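Side-chain contacts in chromosome-partitioning protein Spo0J (Thermus thermophilus HB27, PDB 1VZ0), which binds the centromere-like site parS, probably takes part in chromosome partitioning and stimulates the ATPase activity of its partner Soj: residues C[25-28]-C[29-32]; C[172-175]-C[176-179]; C[200-203]-C[204-207]. One frame throughout, in Å; residues are numbered along the deposited sequence.

Contact 1 (C[25-28]-C[29-32])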
ATOM      1  N   ARG C  25      13.087  16.010 -24.228  1.00 33.24           N
ATOM      2  CA  ARG C  25      13.819  14.772 -24.058  1.00 35.14           C
ATOM      3  C   ARG C  25      15.056  15.051 -23.204  1.00 34.26           C
ATOM      4  O   ARG C  25      15.955  15.782 -23.627  1.00 33.30           O
ATOM      5  CB  ARG C  25      14.203  14.251 -25.439  1.00 39.06           C
ATOM      6  CG  ARG C  25      14.775  12.856 -25.498  1.00 50.45           C
ATOM      7  CD  ARG C  25      14.884  12.405 -26.964  1.00 62.51           C
ATOM      8  NE  ARG C  25      16.193  12.667 -27.566  1.00 71.28           N
ATOM      9  CZ  ARG C  25      16.791  13.857 -27.637  1.00 77.82           C
ATOM     10  NH1 ARG C  25      17.985  13.962 -28.211  1.00 79.14           N
ATOM     11  NH2 ARG C  25      16.211  14.945 -27.147  1.00 80.91           N
ATOM     12  N   LEU C  26      15.091  14.481 -22.000  1.00 26.82           N
ATOM     13  CA  LEU C  26      16.215  14.689 -21.088  1.00 25.44           C
ATOM     14  C   LEU C  26      17.008  13.416 -20.826  1.00 24.50           C
ATOM     15  O   LEU C  26      16.455  12.317 -20.828  1.00 23.11           O
ATOM     16  CB  LEU C  26      15.719  15.230 -19.738  1.00 16.42           C
ATOM     17  CG  LEU C  26      15.021  16.592 -19.667  1.00 20.69           C
ATOM     18  CD1 LEU C  26      14.533  16.858 -18.241  1.00 17.57           C
ATOM     19  CD2 LEU C  26      15.987  17.679 -20.106  1.00 19.71           C
ATOM     20  N   PRO C  27      18.326  13.544 -20.616  1.00 25.64           N
ATOM     21  CA  PRO C  27      19.140  12.355 -20.344  1.00 23.45           C
ATOM     22  C   PRO C  27      18.853  11.880 -18.929  1.00 26.42           C
ATOM     23  O   PRO C  27      18.794  12.682 -17.994  1.00 24.70           O
ATOM     24  CB  PRO C  27      20.576  12.857 -20.526  1.00 26.41           C
ATOM     25  CG  PRO C  27      20.476  14.329 -20.267  1.00 27.33           C
ATOM     26  CD  PRO C  27      19.173  14.711 -20.916  1.00 27.53           C
ATOM     27  N   LEU C  28      18.665  10.575 -18.777  1.00 22.16           N
ATOM     28  CA  LEU C  28      18.351   9.993 -17.485  1.00 23.07           C
ATOM     29  C   LEU C  28      19.422  10.335 -16.458  1.00 21.50           C
ATOM     30  O   LEU C  28      19.114  10.612 -15.295  1.00 21.55           O
ATOM     31  CB  LEU C  28      18.189   8.474 -17.644  1.00 21.48           C
ATOM     32  CG  LEU C  28      17.106   7.725 -16.866  1.00 27.21           C
ATOM     33  CD1 LEU C  28      15.868   8.583 -16.706  1.00 28.77           C
ATOM     34  CD2 LEU C  28      16.755   6.430 -17.606  1.00 24.68           C
ATOM     35  N   ALA C  29      20.675  10.350 -16.901  1.00 21.15           N
ATOM     36  CA  ALA C  29      21.805  10.653 -16.026  1.00 20.76           C
ATOM     37  C   ALA C  29      21.728  12.067 -15.442  1.00 21.82           C
ATOM     38  O   ALA C  29      22.417  12.388 -14.475  1.00 22.12           O
ATOM     39  CB  ALA C  29      23.112  10.475 -16.781  1.00 17.46           C
ATOM     40  N   SER C  30      20.890  12.916 -16.018  1.00 19.60           N
ATOM     41  CA  SER C  30      20.787  14.257 -15.484  1.00 22.43           C
ATOM     42  C   SER C  30      19.514  14.474 -14.648  1.00 21.27           C
ATOM     43  O   SER C  30      19.136  15.606 -14.356  1.00 16.78           O
ATOM     44  CB  SER C  30      20.933  15.289 -16.620  1.00 16.02           C
ATOM     45  OG  SER C  30      19.808  15.315 -17.458  1.00 36.97           O
ATOM     46  N   ILE C  31      18.878  13.372 -14.241  1.00 20.00           N
ATOM     47  CA  ILE C  31      17.676  13.430 -13.409  1.00 19.21           C
ATOM     48  C   ILE C  31      17.921  12.607 -12.139  1.00 19.53           C
ATOM     49  O   ILE C  31      18.086  11.385 -12.201  1.00 17.28           O
ATOM     50  CB  ILE C  31      16.421  12.858 -14.145  1.00 18.78           C
ATOM     51  CG1 ILE C  31      16.065  13.732 -15.349  1.00 18.28           C
ATOM     52  CG2 ILE C  31      15.238  12.815 -13.194  1.00 20.55           C
ATOM     53  CD1 ILE C  31      14.943  13.151 -16.243  1.00 15.34           C
ATOM     54  N   ARG C  32      17.957  13.279 -10.992  1.00 13.91           N
ATOM     55  CA  ARG C  32      18.183  12.594  -9.724  1.00 17.78           C
ATOM     56  C   ARG C  32      16.863  12.133  -9.108  1.00 16.41           C
ATOM     57  O   ARG C  32      15.804  12.670  -9.400  1.00 14.81           O
ATOM     58  CB  ARG C  32      18.904  13.510  -8.742  1.00 20.56           C
ATOM     59  CG  ARG C  32      18.133  14.766  -8.414  1.00 25.60           C
ATOM     60  CD  ARG C  32      18.916  15.652  -7.477  1.00 26.93           C
ATOM     61  NE  ARG C  32      20.201  16.070  -8.030  1.00 29.82           N
ATOM     62  CZ  ARG C  32      20.348  16.756  -9.155  1.00 30.30           C
ATOM     63  NH1 ARG C  32      19.277  17.095  -9.857  1.00 43.00           N
ATOM     64  NH2 ARG C  32      21.558  17.134  -9.561  1.00 23.59           N
TER
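Pro27 O is gripped twice by Ser30. The hydroxyl OG donates to it at 2.9 Å, only 16° off the carbonyl plane, whereas the backbone N, also 2.9 Å from Pro27 O, comes from above that plane. The serine OG sits between its own backbone N and carbonyl carbon (chi1 72°), which folds the hydroxyl back over the proline, with OG 3.1 Å from Pro27 CG. One residue on, the bond repeats: Ile31 N donates to Leu28 O at 3.0 Å, again from above the plane. These i to i+3 bonds bend the chain sharply, and Leu26 and Ile31 end up on the same side of the bend, where Ile31 CD1 lies 4.1 Å from Leu26 CB. Leu28 starts out away from the bend and packs on Leu85 of the second subunit. That subunit also contributes Tyr72, against Leu26 and Ser30, and a strand that pairs antiparallel with the residues before and after the turn; its Tyr81 OH is hydrogen-bonded to Ile31 O. The pattern is that of a short 3-10 turn joining two short strands, here adding strands 24-27 and 31-32 to the beta sheet of the second subunit's ParB N-terminal domain.

Contact 2 (C[172-175]-C[176-179])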
ATOM      1  N   GLU C 172      -4.851   6.588 -11.523  1.00 17.66           N
ATOM      2  CA  GLU C 172      -5.154   7.385 -12.709  1.00 18.97           C
ATOM      3  C   GLU C 172      -6.352   6.794 -13.461  1.00 18.70           C
ATOM      4  O   GLU C 172      -7.023   7.503 -14.198  1.00 26.17           O
ATOM      5  CB  GLU C 172      -3.933   7.465 -13.626  1.00 25.23           C
ATOM      6  CG  GLU C 172      -2.811   8.319 -13.063  1.00 38.96           C
ATOM      7  CD  GLU C 172      -1.551   8.287 -13.914  1.00 47.33           C
ATOM      8  OE1 GLU C 172      -0.555   8.930 -13.521  1.00 50.58           O
ATOM      9  OE2 GLU C 172      -1.558   7.623 -14.974  1.00 54.04           O
ATOM     10  N   ILE C 173      -6.600   5.493 -13.293  1.00 17.80           N
ATOM     11  CA  ILE C 173      -7.764   4.830 -13.904  1.00 18.42           C
ATOM     12  C   ILE C 173      -8.385   3.914 -12.849  1.00 21.86           C
ATOM     13  O   ILE C 173      -7.764   3.628 -11.820  1.00 20.78           O
ATOM     14  CB  ILE C 173      -7.419   3.977 -15.157  1.00 18.94           C
ATOM     15  CG1 ILE C 173      -6.522   2.806 -14.776  1.00 20.00           C
ATOM     16  CG2 ILE C 173      -6.757   4.846 -16.229  1.00 17.54           C
ATOM     17  CD1 ILE C 173      -6.143   1.903 -15.979  1.00 17.38           C
ATOM     18  N   THR C 174      -9.601   3.448 -13.092  1.00 19.05           N
ATOM     19  CA  THR C 174     -10.277   2.592 -12.127  1.00 17.20           C
ATOM     20  C   THR C 174     -10.258   1.129 -12.543  1.00 19.37           C
ATOM     21  O   THR C 174      -9.839   0.788 -13.646  1.00 18.08           O
ATOM     22  CB  THR C 174     -11.766   2.995 -11.962  1.00 20.90           C
ATOM     23  OG1 THR C 174     -12.480   2.676 -13.166  1.00 19.19           O
ATOM     24  CG2 THR C 174     -11.898   4.500 -11.692  1.00 16.27           C
ATOM     25  N   ALA C 175     -10.742   0.271 -11.654  1.00 19.10           N
ATOM     26  CA  ALA C 175     -10.809  -1.153 -11.939  1.00 22.32           C
ATOM     27  C   ALA C 175     -11.721  -1.328 -13.151  1.00 23.52           C
ATOM     28  O   ALA C 175     -11.546  -2.246 -13.960  1.00 20.28           O
ATOM     29  CB  ALA C 175     -11.378  -1.894 -10.743  1.00 19.63           C
ATOM     30  N   GLY C 176     -12.690  -0.426 -13.264  1.00 17.98           N
ATOM     31  CA  GLY C 176     -13.620  -0.475 -14.369  1.00 19.17           C
ATOM     32  C   GLY C 176     -12.935  -0.192 -15.692  1.00 16.61           C
ATOM     33  O   GLY C 176     -13.228  -0.843 -16.694  1.00 14.81           O
ATOM     34  N   HIS C 177     -12.034   0.784 -15.699  1.00 15.47           N
ATOM     35  CA  HIS C 177     -11.304   1.131 -16.913  1.00 18.92           C
ATOM     36  C   HIS C 177     -10.467  -0.060 -17.359  1.00 20.37           C
ATOM     37  O   HIS C 177     -10.334  -0.338 -18.553  1.00 20.43           O
ATOM     38  CB  HIS C 177     -10.364   2.301 -16.656  1.00 17.64           C
ATOM     39  CG  HIS C 177     -11.059   3.612 -16.504  1.00 25.40           C
ATOM     40  ND1 HIS C 177     -11.784   4.189 -17.524  1.00 24.67           N
ATOM     41  CD2 HIS C 177     -11.112   4.476 -15.465  1.00 21.05           C
ATOM     42  CE1 HIS C 177     -12.250   5.355 -17.119  1.00 24.80           C
ATOM     43  NE2 HIS C 177     -11.857   5.552 -15.876  1.00 26.35           N
ATOM     44  N   ALA C 178      -9.889  -0.733 -16.371  1.00 18.47           N
ATOM     45  CA  ALA C 178      -9.043  -1.881 -16.599  1.00 21.14           C
ATOM     46  C   ALA C 178      -9.871  -3.000 -17.238  1.00 23.37           C
ATOM     47  O   ALA C 178      -9.441  -3.625 -18.216  1.00 18.60           O
ATOM     48  CB  ALA C 178      -8.421  -2.340 -15.263  1.00 15.93           C
ATOM     49  N   ARG C 179     -11.064  -3.243 -16.701  1.00 22.36           N
ATOM     50  CA  ARG C 179     -11.923  -4.280 -17.266  1.00 22.68           C
ATOM     51  C   ARG C 179     -12.289  -3.943 -18.703  1.00 21.35           C
ATOM     52  O   ARG C 179     -12.406  -4.845 -19.536  1.00 21.04           O
ATOM     53  CB  ARG C 179     -13.207  -4.451 -16.453  1.00 26.70           C
ATOM     54  CG  ARG C 179     -12.975  -4.878 -15.024  1.00 31.12           C
ATOM     55  CD  ARG C 179     -14.275  -5.234 -14.333  1.00 36.29           C
ATOM     56  NE  ARG C 179     -14.118  -5.112 -12.891  1.00 41.31           N
ATOM     57  CZ  ARG C 179     -14.430  -4.025 -12.195  1.00 38.86           C
ATOM     58  NH1 ARG C 179     -14.236  -4.003 -10.886  1.00 48.55           N
ATOM     59  NH2 ARG C 179     -14.966  -2.977 -12.793  1.00 36.55           N
TER
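Ile173 meets His177 four residues on, its CB 3.7 Å from His177 CB, where the chain enters helix 175-183. The isoleucine side chain, buried, packs on Ala167 of helix 162-169 and on Ile196 and Leu197 of helix 189-199. Thr174 is the N-cap of the helix. Its OG1 accepts from His177 N at 3.2 Å and, in a weak, strongly bent bond, from Gly176 N. With chi1 at 69° the hydroxyl oxygen is swung over the first turn, and CG2 is left anti to the carbonyl carbon, 3.9 Å from His177 CD2. The His177 ring presents its edge to the cap, Thr174 N lying in its plane 3.0 Å from His177 CD2. An alanine in place of Thr174 would lack OG1 and would probably leave the amides of Gly176 and His177 without this acceptor and the edge of the imidazole less closely packed. The carbonyl of Thr174 starts the regular helical bonding by accepting from Ala178 N at 3.1 Å. Ala175 follows with its own O, which receives Arg179 N at 3.0 Å. The arginine, extended from CG to NE, then curls its guanidinium back, so that Ala175 O sits 3.6 Å above one face, offset toward the rim, and Ala175 CB is 3.6 Å from Arg179 NH1. A cobalt ion is bound close to the Ala175 side chain. The threonine hydroxyl oxygen thus serves two amides of the first turn, one of them weakly, and the partial positive charge of the helix start probably draws on the electron density of that oxygen.

Contact 3 (C[200-203]-C[204-207])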
ATOM      1  N   GLY C 200      -9.589  11.753 -20.125  1.00 36.25           N
ATOM      2  CA  GLY C 200     -10.320  11.612 -18.873  1.00 35.23           C
ATOM      3  C   GLY C 200     -11.623  10.838 -19.028  1.00 36.41           C
ATOM      4  O   GLY C 200     -12.627  11.132 -18.365  1.00 35.20           O
ATOM      5  N   LEU C 201     -11.601   9.837 -19.905  1.00 30.11           N
ATOM      6  CA  LEU C 201     -12.773   9.012 -20.174  1.00 28.48           C
ATOM      7  C   LEU C 201     -13.362   8.311 -18.965  1.00 27.07           C
ATOM      8  O   LEU C 201     -12.640   7.909 -18.051  1.00 26.62           O
ATOM      9  CB  LEU C 201     -12.430   7.946 -21.206  1.00 25.42           C
ATOM     10  CG  LEU C 201     -12.612   8.276 -22.679  1.00 30.49           C
ATOM     11  CD1 LEU C 201     -12.196   9.703 -22.939  1.00 30.95           C
ATOM     12  CD2 LEU C 201     -11.814   7.272 -23.514  1.00 27.41           C
ATOM     13  N   SER C 202     -14.683   8.162 -18.969  1.00 21.10           N
ATOM     14  CA  SER C 202     -15.361   7.445 -17.897  1.00 25.42           C
ATOM     15  C   SER C 202     -15.309   5.959 -18.293  1.00 22.87           C
ATOM     16  O   SER C 202     -14.917   5.626 -19.407  1.00 20.05           O
ATOM     17  CB  SER C 202     -16.822   7.893 -17.791  1.00 27.38           C
ATOM     18  OG  SER C 202     -17.555   7.525 -18.950  1.00 26.79           O
ATOM     19  N   VAL C 203     -15.701   5.071 -17.391  1.00 23.63           N
ATOM     20  CA  VAL C 203     -15.707   3.657 -17.718  1.00 22.71           C
ATOM     21  C   VAL C 203     -16.634   3.420 -18.909  1.00 24.51           C
ATOM     22  O   VAL C 203     -16.274   2.724 -19.864  1.00 23.19           O
ATOM     23  CB  VAL C 203     -16.178   2.814 -16.523  1.00 22.99           C
ATOM     24  CG1 VAL C 203     -16.393   1.349 -16.949  1.00 17.95           C
ATOM     25  CG2 VAL C 203     -15.133   2.891 -15.413  1.00 23.10           C
ATOM     26  N   ARG C 204     -17.821   4.014 -18.856  1.00 24.85           N
ATOM     27  CA  ARG C 204     -18.797   3.871 -19.931  1.00 28.13           C
ATOM     28  C   ARG C 204     -18.192   4.225 -21.290  1.00 27.99           C
ATOM     29  O   ARG C 204     -18.352   3.485 -22.258  1.00 27.30           O
ATOM     30  CB  ARG C 204     -20.010   4.772 -19.671  1.00 34.94           C
ATOM     31  CG  ARG C 204     -21.099   4.689 -20.734  1.00 43.54           C
ATOM     32  CD  ARG C 204     -22.179   5.738 -20.465  1.00 58.06           C
ATOM     33  NE  ARG C 204     -23.220   5.777 -21.494  1.00 69.28           N
ATOM     34  CZ  ARG C 204     -24.187   4.871 -21.628  1.00 73.87           C
ATOM     35  NH1 ARG C 204     -25.086   4.990 -22.599  1.00 72.72           N
ATOM     36  NH2 ARG C 204     -24.266   3.848 -20.785  1.00 76.87           N
ATOM     37  N   GLN C 205     -17.505   5.359 -21.374  1.00 27.93           N
ATOM     38  CA  GLN C 205     -16.916   5.733 -22.648  1.00 32.74           C
ATOM     39  C   GLN C 205     -15.708   4.869 -22.987  1.00 31.90           C
ATOM     40  O   GLN C 205     -15.366   4.732 -24.158  1.00 34.55           O
ATOM     41  CB  GLN C 205     -16.569   7.233 -22.689  1.00 29.59           C
ATOM     42  CG  GLN C 205     -16.056   7.812 -21.407  1.00 42.67           C
ATOM     43  CD  GLN C 205     -16.289   9.317 -21.296  1.00 41.25           C
ATOM     44  OE1 GLN C 205     -15.874   9.943 -20.326  1.00 47.18           O
ATOM     45  NE2 GLN C 205     -16.960   9.896 -22.285  1.00 40.29           N
ATOM     46  N   ALA C 206     -15.070   4.272 -21.981  1.00 27.56           N
ATOM     47  CA  ALA C 206     -13.934   3.391 -22.261  1.00 27.67           C
ATOM     48  C   ALA C 206     -14.494   2.124 -22.931  1.00 26.26           C
ATOM     49  O   ALA C 206     -13.832   1.499 -23.748  1.00 23.36           O
ATOM     50  CB  ALA C 206     -13.200   3.033 -20.983  1.00 21.31           C
ATOM     51  N   GLU C 207     -15.723   1.760 -22.582  1.00 22.59           N
ATOM     52  CA  GLU C 207     -16.369   0.595 -23.172  1.00 26.32           C
ATOM     53  C   GLU C 207     -16.684   0.877 -24.647  1.00 26.92           C
ATOM     54  O   GLU C 207     -16.687  -0.026 -25.481  1.00 30.92           O
ATOM     55  CB  GLU C 207     -17.668   0.265 -22.424  1.00 20.00           C
ATOM     56  CG  GLU C 207     -17.478  -0.272 -21.016  1.00 22.24           C
ATOM     57  CD  GLU C 207     -18.801  -0.458 -20.269  1.00 23.45           C
ATOM     58  OE1 GLU C 207     -18.781  -0.900 -19.105  1.00 21.12           O
ATOM     59  OE2 GLU C 207     -19.866  -0.162 -20.846  1.00 31.34           O
TER
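The chain leaves helix 189-199 at Gly200 with positive phi (60°), runs extended through Leu201 and Ser202, and enters helix 203-207 at Val203. Leu201 and Gln205 cross at an angle, CB of the leucine 3.6 Å from CG of the glutamine. The Gln205 CG stands between its backbone N and carbonyl carbon (chi1 37°), and from there the chain runs extended, carrying the amide back along Leu201 and Ser202. Ser202 and Gln205 form a capping box, the reciprocal arrangement of a helix start: Gln205 N donates almost straight to Ser202 OG at 3.3 Å, while Gln205 OE1 accepts from Ser202 N. The serine and glutamine are modelled too close to each other, so the exact geometry of both box bonds is doubtful. Behind the cap, the carbonyls take up the helical pattern. Ser202 O receives Ala206 N at 2.9 Å, and Val203 O receives Glu207 N at 2.9 Å, nearly along the C=O axis. A weak bond from Ala206 N to Val203 O adds to the first turn. Glu207 lies across Val203, its CG 3.4 Å from Val203 O and its OE1 3.9 Å from Val203 CG1. Outward from this surface turn, Leu201 packs on Ile196 of helix 189-199 and on Leu209, and the buried Ala206 packs on His177 and Ala180 of helix 175-183.

Overall arrangement
From the N terminus, contact 1 (25-32) comes first and turns the chain between strands 24-27 and 31-32 of the ParB N-terminal domain, where both strands pair with a strand of the second subunit. Contacts 2 and 3 follow in the helix-turn-helix domain: contact 2 links the loop after helix 162-169 to helix 175-183, and contact 3 links helix 189-199 to helix 203-207. All three lie in series, none nested or crossed. Contact 1 stands apart, its centre 31 Å from that of contact 2 and 34 Å from that of contact 3. Contacts 2 and 3 are 9 Å apart between centres and pack directly, the His177 ring against the backbone of 201-203 and Thr174 against Val203, bringing two helix starts together.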